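PDB 3QTM: negative regulator of ofd1, which is required for correct translation termination, directly inhibits ofd1 and promotes the stability of the transcription factor fragment Sre1N, probably through that inhibition, in hypoxic gene control. Local coordinates for residues A[47-52]-A[74-79]; A[291-296]-A[335-340]. All blocks are in the same frame, centred on the assembly; numbering follows the deposited sequence.

Contact 1 of 2, residues A[47-52]-A[74-79]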
ATOM      1  N   GLY A  47      13.119  18.709 -11.002  1.00 19.87           N
ATOM      2  CA  GLY A  47      14.070  18.509 -12.084  1.00 22.69           C
ATOM      3  C   GLY A  47      13.499  17.511 -13.079  1.00 23.66           C
ATOM      4  O   GLY A  47      13.589  17.714 -14.291  1.00 21.43           O
ATOM      5  N   THR A  48      12.882  16.448 -12.561  1.00 18.56           N
ATOM      6  CA  THR A  48      12.208  15.461 -13.406  1.00 19.94           C
ATOM      7  C   THR A  48      11.157  16.105 -14.284  1.00 21.29           C
ATOM      8  O   THR A  48      11.069  15.842 -15.492  1.00 21.55           O
ATOM      9  CB  THR A  48      11.531  14.385 -12.547  1.00 21.15           C
ATOM     10  OG1 THR A  48      12.488  13.860 -11.628  1.00 19.69           O
ATOM     11  CG2 THR A  48      10.967  13.243 -13.423  1.00 17.15           C
ATOM     12  N   ILE A  49      10.355  16.963 -13.672  1.00 19.97           N
ATOM     13  CA  ILE A  49       9.294  17.648 -14.396  1.00 21.95           C
ATOM     14  C   ILE A  49       9.875  18.523 -15.514  1.00 21.79           C
ATOM     15  O   ILE A  49       9.411  18.481 -16.656  1.00 21.98           O
ATOM     16  CB  ILE A  49       8.412  18.473 -13.426  1.00 18.38           C
ATOM     17  CG1 ILE A  49       7.570  17.511 -12.579  1.00 19.70           C
ATOM     18  CG2 ILE A  49       7.547  19.498 -14.196  1.00 18.82           C
ATOM     19  CD1 ILE A  49       7.002  18.105 -11.267  1.00 17.65           C
ATOM     20  N   HIS A  50      10.904  19.294 -15.191  1.00 19.95           N
ATOM     21  CA  HIS A  50      11.574  20.125 -16.199  1.00 24.60           C
ATOM     22  C   HIS A  50      12.148  19.292 -17.338  1.00 23.02           C
ATOM     23  O   HIS A  50      12.036  19.657 -18.514  1.00 20.75           O
ATOM     24  CB  HIS A  50      12.693  20.958 -15.570  1.00 23.89           C
ATOM     25  CG  HIS A  50      12.205  21.982 -14.591  1.00 31.61           C
ATOM     26  ND1 HIS A  50      12.839  22.226 -13.390  1.00 30.13           N
ATOM     27  CD2 HIS A  50      11.139  22.815 -14.628  1.00 32.16           C
ATOM     28  CE1 HIS A  50      12.195  23.178 -12.740  1.00 30.34           C
ATOM     29  NE2 HIS A  50      11.155  23.548 -13.467  1.00 35.88           N
ATOM     30  N   GLU A  51      12.787  18.180 -16.997  1.00 21.86           N
ATOM     31  CA  GLU A  51      13.385  17.357 -18.036  1.00 22.78           C
ATOM     32  C   GLU A  51      12.275  16.783 -18.924  1.00 23.34           C
ATOM     33  O   GLU A  51      12.427  16.708 -20.135  1.00 20.52           O
ATOM     34  CB  GLU A  51      14.254  16.256 -17.430  1.00 23.15           C
ATOM     35  CG  GLU A  51      14.932  15.365 -18.466  1.00 30.50           C
ATOM     36  CD  GLU A  51      15.790  16.146 -19.475  1.00 31.90           C
ATOM     37  OE1 GLU A  51      16.323  17.231 -19.131  1.00 27.97           O
ATOM     38  OE2 GLU A  51      15.925  15.656 -20.618  1.00 30.96           O
ATOM     39  N   ALA A  52      11.145  16.415 -18.317  1.00 22.67           N
ATOM     40  CA  ALA A  52      10.015  15.886 -19.075  1.00 21.75           C
ATOM     41  C   ALA A  52       9.514  16.929 -20.059  1.00 22.56           C
ATOM     42  O   ALA A  52       9.220  16.619 -21.222  1.00 21.59           O
ATOM     43  CB  ALA A  52       8.883  15.434 -18.133  1.00 21.35           C
ATOM     44  N   SER A  74       3.995  11.590 -14.647  1.00 14.09           N
ATOM     45  CA  SER A  74       2.901  11.499 -13.687  1.00 17.74           C
ATOM     46  C   SER A  74       3.434  11.270 -12.275  1.00 19.04           C
ATOM     47  O   SER A  74       2.975  11.905 -11.341  1.00 15.41           O
ATOM     48  CB  SER A  74       1.948  10.367 -14.061  1.00 15.47           C
ATOM     49  OG  SER A  74       0.956  10.209 -13.070  1.00 17.44           O
ATOM     50  N   SER A  75       4.412  10.371 -12.135  1.00 17.55           N
ATOM     51  CA  SER A  75       5.003  10.076 -10.826  1.00 19.43           C
ATOM     52  C   SER A  75       5.674  11.282 -10.179  1.00 20.12           C
ATOM     53  O   SER A  75       5.581  11.472  -8.970  1.00 20.11           O
ATOM     54  CB  SER A  75       6.016   8.937 -10.923  1.00 19.37           C
ATOM     55  OG  SER A  75       5.354   7.729 -11.235  1.00 21.04           O
ATOM     56  N   ALA A  76       6.361  12.089 -10.982  1.00 17.61           N
ATOM     57  CA  ALA A  76       6.979  13.297 -10.458  1.00 20.15           C
ATOM     58  C   ALA A  76       5.904  14.266  -9.943  1.00 18.44           C
ATOM     59  O   ALA A  76       6.033  14.824  -8.855  1.00 16.71           O
ATOM     60  CB  ALA A  76       7.852  13.959 -11.525  1.00 18.00           C
ATOM     61  N   LEU A  77       4.846  14.458 -10.727  1.00 16.94           N
ATOM     62  CA  LEU A  77       3.729  15.307 -10.312  1.00 19.34           C
ATOM     63  C   LEU A  77       3.120  14.828  -8.985  1.00 18.44           C
ATOM     64  O   LEU A  77       2.834  15.624  -8.085  1.00 17.23           O
ATOM     65  CB  LEU A  77       2.659  15.402 -11.421  1.00 16.77           C
ATOM     66  CG  LEU A  77       3.099  16.161 -12.682  1.00 17.71           C
ATOM     67  CD1 LEU A  77       2.210  15.836 -13.887  1.00 18.74           C
ATOM     68  CD2 LEU A  77       3.136  17.685 -12.438  1.00 14.49           C
ATOM     69  N   LEU A  78       2.945  13.522  -8.853  1.00 16.68           N
ATOM     70  CA  LEU A  78       2.341  12.995  -7.648  1.00 17.19           C
ATOM     71  C   LEU A  78       3.249  13.275  -6.465  1.00 19.90           C
ATOM     72  O   LEU A  78       2.781  13.526  -5.349  1.00 16.93           O
ATOM     73  CB  LEU A  78       2.112  11.486  -7.770  1.00 17.37           C
ATOM     74  CG  LEU A  78       1.171  10.912  -6.705  1.00 20.57           C
ATOM     75  CD1 LEU A  78      -0.131  11.688  -6.745  1.00 17.82           C
ATOM     76  CD2 LEU A  78       0.939   9.400  -6.903  1.00 15.09           C
ATOM     77  N   ALA A  79       4.555  13.226  -6.714  1.00 18.02           N
ATOM     78  CA  ALA A  79       5.523  13.335  -5.644  1.00 17.86           C
ATOM     79  C   ALA A  79       5.527  14.762  -5.125  1.00 20.18           C
ATOM     80  O   ALA A  79       5.790  14.992  -3.944  1.00 19.80           O
ATOM     81  CB  ALA A  79       6.930  12.911  -6.113  1.00 19.76           C
TER
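Ala-76 sets its methyl against two neighbouring residues of the facing helix, Thr-48 and Ile-49. Its CB is 3.7 Å from Thr-48 CG2 and equally 3.7 Å from Ile-49 CG1, so the short side chain lodges between a methyl and a methylene. Next to it, the end of Ile-49 meets one branch of Leu-77: Ile-49 CD1 is 4.1 Å from Leu-77 CD2, and the two side chains cross at about a right angle. Ile-49 CD1 also passes the backbone of the same turn, 4.2 Å from Ala-76 O, a plain van der Waals approach. No hydrogen bond spans the two segments; the side chains meet through carbon alone.

The rotamer that turns Thr-48 CG2 to Ala-76 puts OG1 beside the backbone N (chi1 -52°), where it hydrogen-bonds to Leu-44 O one turn back. The small residue at position 76 suits a close approach: Ile-49 CA and Ala-76 CA are 6.3 Å apart. The axes of segments 47-52 and 74-79 approach to 9.1 Å. Their directions differ by 145°, roughly antiparallel. This is the packing of consecutive antiparallel helices, in keeping with a tetratricopeptide-repeat-like array.

Farther out, Ile-49 also rests on Tyr-73 and Val-80, which lie before and after the 74-79 segment on helix 67-82. Helix 15-34 packs on both helices, through Leu-22 and Leu-25 on Thr-48 and Tyr-26 on Ser-75, while helices 97-110 and 119-142 pack on helix 67-82.

Contact 2 of 2, residues A[291-296]-A[335-340]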
ATOM      1  N   ARG A 291       8.105  -9.112  18.899  1.00 30.06           N
ATOM      2  CA  ARG A 291       7.208  -9.643  17.881  1.00 31.87           C
ATOM      3  C   ARG A 291       6.349 -10.790  18.423  1.00 31.82           C
ATOM      4  O   ARG A 291       5.223 -11.001  17.969  1.00 29.22           O
ATOM      5  CB  ARG A 291       7.999 -10.090  16.653  1.00 29.92           C
ATOM      6  CG  ARG A 291       8.639  -8.922  15.885  1.00 31.48           C
ATOM      7  CD  ARG A 291       9.122  -9.369  14.509  1.00 33.74           C
ATOM      8  NE  ARG A 291       9.795  -8.291  13.795  1.00 37.23           N
ATOM      9  CZ  ARG A 291       9.171  -7.268  13.213  1.00 41.12           C
ATOM     10  NH1 ARG A 291       7.842  -7.167  13.265  1.00 33.89           N
ATOM     11  NH2 ARG A 291       9.882  -6.339  12.583  1.00 41.08           N
ATOM     12  N   LEU A 292       6.875 -11.513  19.410  1.00 32.15           N
ATOM     13  CA  LEU A 292       6.151 -12.653  19.980  1.00 30.11           C
ATOM     14  C   LEU A 292       4.777 -12.248  20.522  1.00 29.68           C
ATOM     15  O   LEU A 292       3.845 -13.048  20.510  1.00 31.01           O
ATOM     16  CB  LEU A 292       6.999 -13.363  21.041  1.00 31.83           C
ATOM     17  CG  LEU A 292       8.223 -14.091  20.468  1.00 34.44           C
ATOM     18  CD1 LEU A 292       9.304 -14.284  21.510  1.00 36.88           C
ATOM     19  CD2 LEU A 292       7.825 -15.424  19.830  1.00 33.39           C
ATOM     20  N   LEU A 293       4.638 -11.000  20.961  1.00 29.70           N
ATOM     21  CA  LEU A 293       3.332 -10.520  21.417  1.00 29.75           C
ATOM     22  C   LEU A 293       2.301 -10.466  20.286  1.00 30.59           C
ATOM     23  O   LEU A 293       1.127 -10.702  20.516  1.00 31.48           O
ATOM     24  CB  LEU A 293       3.448  -9.149  22.083  1.00 31.09           C
ATOM     25  CG  LEU A 293       4.405  -9.084  23.274  1.00 34.41           C
ATOM     26  CD1 LEU A 293       4.412  -7.666  23.867  1.00 34.06           C
ATOM     27  CD2 LEU A 293       4.032 -10.140  24.328  1.00 34.58           C
ATOM     28  N   LYS A 294       2.742 -10.146  19.071  1.00 28.15           N
ATOM     29  CA  LYS A 294       1.856 -10.175  17.908  1.00 29.15           C
ATOM     30  C   LYS A 294       1.380 -11.599  17.610  1.00 28.39           C
ATOM     31  O   LYS A 294       0.212 -11.824  17.279  1.00 27.29           O
ATOM     32  CB  LYS A 294       2.549  -9.583  16.677  1.00 29.55           C
ATOM     33  CG  LYS A 294       1.706  -9.643  15.409  1.00 33.28           C
ATOM     34  CD  LYS A 294       0.320  -9.060  15.654  1.00 36.64           C
ATOM     35  CE  LYS A 294      -0.441  -8.845  14.358  1.00 38.78           C
ATOM     36  NZ  LYS A 294       0.234  -7.822  13.520  1.00 48.71           N
ATOM     37  N   LEU A 295       2.289 -12.558  17.733  1.00 29.42           N
ATOM     38  CA  LEU A 295       1.922 -13.967  17.597  1.00 29.07           C
ATOM     39  C   LEU A 295       0.891 -14.331  18.662  1.00 30.47           C
ATOM     40  O   LEU A 295      -0.139 -14.941  18.372  1.00 28.38           O
ATOM     41  CB  LEU A 295       3.164 -14.863  17.717  1.00 27.06           C
ATOM     42  CG  LEU A 295       2.904 -16.370  17.857  1.00 33.96           C
ATOM     43  CD1 LEU A 295       2.039 -16.901  16.704  1.00 29.18           C
ATOM     44  CD2 LEU A 295       4.210 -17.155  17.963  1.00 29.73           C
ATOM     45  N   ALA A 296       1.172 -13.933  19.898  1.00 30.96           N
ATOM     46  CA  ALA A 296       0.268 -14.184  21.008  1.00 30.87           C
ATOM     47  C   ALA A 296      -1.154 -13.681  20.730  1.00 32.78           C
ATOM     48  O   ALA A 296      -2.129 -14.392  20.991  1.00 31.66           O
ATOM     49  CB  ALA A 296       0.823 -13.563  22.292  1.00 31.12           C
ATOM     50  N   PRO A 335      -0.185  -4.926  31.633  1.00 55.52           N
ATOM     51  CA  PRO A 335      -1.004  -5.640  32.618  1.00 57.72           C
ATOM     52  C   PRO A 335      -1.876  -6.696  31.941  1.00 58.43           C
ATOM     53  O   PRO A 335      -2.113  -7.760  32.511  1.00 59.09           O
ATOM     54  CB  PRO A 335      -1.884  -4.533  33.211  1.00 56.49           C
ATOM     55  CG  PRO A 335      -1.093  -3.295  33.033  1.00 58.26           C
ATOM     56  CD  PRO A 335      -0.324  -3.465  31.752  1.00 57.09           C
ATOM     57  N   ASP A 336      -2.341  -6.392  30.736  1.00 59.45           N
ATOM     58  CA  ASP A 336      -3.156  -7.320  29.964  1.00 60.64           C
ATOM     59  C   ASP A 336      -2.434  -8.639  29.757  1.00 57.70           C
ATOM     60  O   ASP A 336      -2.959  -9.707  30.087  1.00 57.88           O
ATOM     61  CB  ASP A 336      -3.524  -6.711  28.608  1.00 63.31           C
ATOM     62  CG  ASP A 336      -4.724  -5.782  28.692  1.00 76.48           C
ATOM     63  OD1 ASP A 336      -5.283  -5.622  29.801  1.00 75.76           O
ATOM     64  OD2 ASP A 336      -5.111  -5.213  27.648  1.00 82.54           O
ATOM     65  N   TYR A 337      -1.231  -8.564  29.198  1.00 53.09           N
ATOM     66  CA  TYR A 337      -0.457  -9.767  28.942  1.00 50.25           C
ATOM     67  C   TYR A 337      -0.076 -10.393  30.266  1.00 51.34           C
ATOM     68  O   TYR A 337      -0.061 -11.617  30.407  1.00 53.46           O
ATOM     69  CB  TYR A 337       0.792  -9.453  28.121  1.00 46.11           C
ATOM     70  CG  TYR A 337       0.503  -9.135  26.671  1.00 45.45           C
ATOM     71  CD1 TYR A 337       0.005 -10.108  25.807  1.00 42.01           C
ATOM     72  CD2 TYR A 337       0.734  -7.863  26.161  1.00 45.79           C
ATOM     73  CE1 TYR A 337      -0.258  -9.821  24.476  1.00 37.66           C
ATOM     74  CE2 TYR A 337       0.470  -7.567  24.831  1.00 43.76           C
ATOM     75  CZ  TYR A 337      -0.023  -8.548  23.999  1.00 39.17           C
ATOM     76  OH  TYR A 337      -0.273  -8.248  22.684  1.00 40.20           O
ATOM     77  N   VAL A 338       0.215  -9.541  31.243  1.00 52.56           N
ATOM     78  CA  VAL A 338       0.629 -10.008  32.558  1.00 54.03           C
ATOM     79  C   VAL A 338      -0.431 -10.901  33.191  1.00 55.46           C
ATOM     80  O   VAL A 338      -0.124 -11.990  33.673  1.00 54.94           O
ATOM     81  CB  VAL A 338       0.944  -8.839  33.511  1.00 53.18           C
ATOM     82  CG1 VAL A 338       1.123  -9.359  34.924  1.00 52.52           C
ATOM     83  CG2 VAL A 338       2.191  -8.101  33.051  1.00 50.52           C
ATOM     84  N   GLU A 339      -1.679 -10.442  33.176  1.00 54.10           N
ATOM     85  CA  GLU A 339      -2.771 -11.201  33.782  1.00 59.58           C
ATOM     86  C   GLU A 339      -3.123 -12.455  32.984  1.00 61.72           C
ATOM     87  O   GLU A 339      -3.525 -13.467  33.563  1.00 60.59           O
ATOM     88  CB  GLU A 339      -4.013 -10.326  33.974  1.00 64.65           C
ATOM     89  CG  GLU A 339      -4.695  -9.901  32.684  1.00 66.64           C
ATOM     90  CD  GLU A 339      -5.706  -8.783  32.905  1.00 75.62           C
ATOM     91  OE1 GLU A 339      -6.319  -8.738  33.996  1.00 81.52           O
ATOM     92  OE2 GLU A 339      -5.883  -7.947  31.990  1.00 78.67           O
ATOM     93  N   PHE A 340      -2.973 -12.391  31.662  1.00 58.80           N
ATOM     94  CA  PHE A 340      -3.259 -13.553  30.830  1.00 55.22           C
ATOM     95  C   PHE A 340      -2.399 -14.740  31.228  1.00 56.43           C
ATOM     96  O   PHE A 340      -2.870 -15.878  31.226  1.00 58.88           O
ATOM     97  CB  PHE A 340      -3.050 -13.259  29.344  1.00 51.68           C
ATOM     98  CG  PHE A 340      -3.162 -14.479  28.476  1.00 48.37           C
ATOM     99  CD1 PHE A 340      -2.050 -15.263  28.209  1.00 47.21           C
ATOM    100  CD2 PHE A 340      -4.388 -14.864  27.948  1.00 49.63           C
ATOM    101  CE1 PHE A 340      -2.152 -16.406  27.418  1.00 45.92           C
ATOM    102  CE2 PHE A 340      -4.498 -16.002  27.154  1.00 46.42           C
ATOM    103  CZ  PHE A 340      -3.380 -16.774  26.888  1.00 41.62           C
TER
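Tyr-337 OH hydrogen-bonds to Asp-297 OD1, just beyond the 291-296 segment; Leu-293 O lies 3.6 Å from Tyr-337 OH without forming a hydrogen bond to it. The bond to Asp-297 ties the hydroxyl to the helix that the ring packs on and would limit how the ring can swing. Leu-293 CD2 sits 4.1 Å from the centroid of that ring and only 3° off its normal, a CH-pi contact squarely over one face. The other methyl of Leu-293, CD1, comes 4.1 Å from Tyr-337 CE2, and Leu-293 CB is 4.0 Å from Tyr-337 CZ. With CG anti to the carbonyl carbon (chi1 -73°), Tyr-337 carries its ring toward the 291-296 backbone, where the nearest CA atoms, those of Leu-293 and Tyr-337, are 8.5 Å apart. Ala-296 CB adds a looser touch on CE1 of the same ring.

A leucine in place of Tyr-337 would probably leave Asp-297 without its hydroxyl partner and Leu-293 CD2 without a flat face to lie on.

Ile-323 of helix 309-328, touching Ala-296, Tyr-337 and Phe-340, and loop residues Val-331 and Leu-333, against Leu-293, pack around the place where helix 335-343 meets helix 292-305.

In the fold
From the N terminus the chain reaches contact 1 early, where helices 38-58 and 67-82, consecutive in sequence, fold back on each other; 21 residues separate the segments, most of them the ends of the two helices, joined by residues 59-66. Many helices later, contact 2 closes a longer excursion of 38 residues: helix 309-328 comes between its two segments in sequence, and helix 335-343 returns to helix 292-305. The two closures follow in series, neither nested nor crossed. The centres of contacts 1 and 2 are about 47 Å apart, on opposite sides of the chain's centre. Contact 1 belongs to the N-terminal Nro1 family region and contact 2 to the C-terminal one, so each ties helices together near its own end of an all-helical chain.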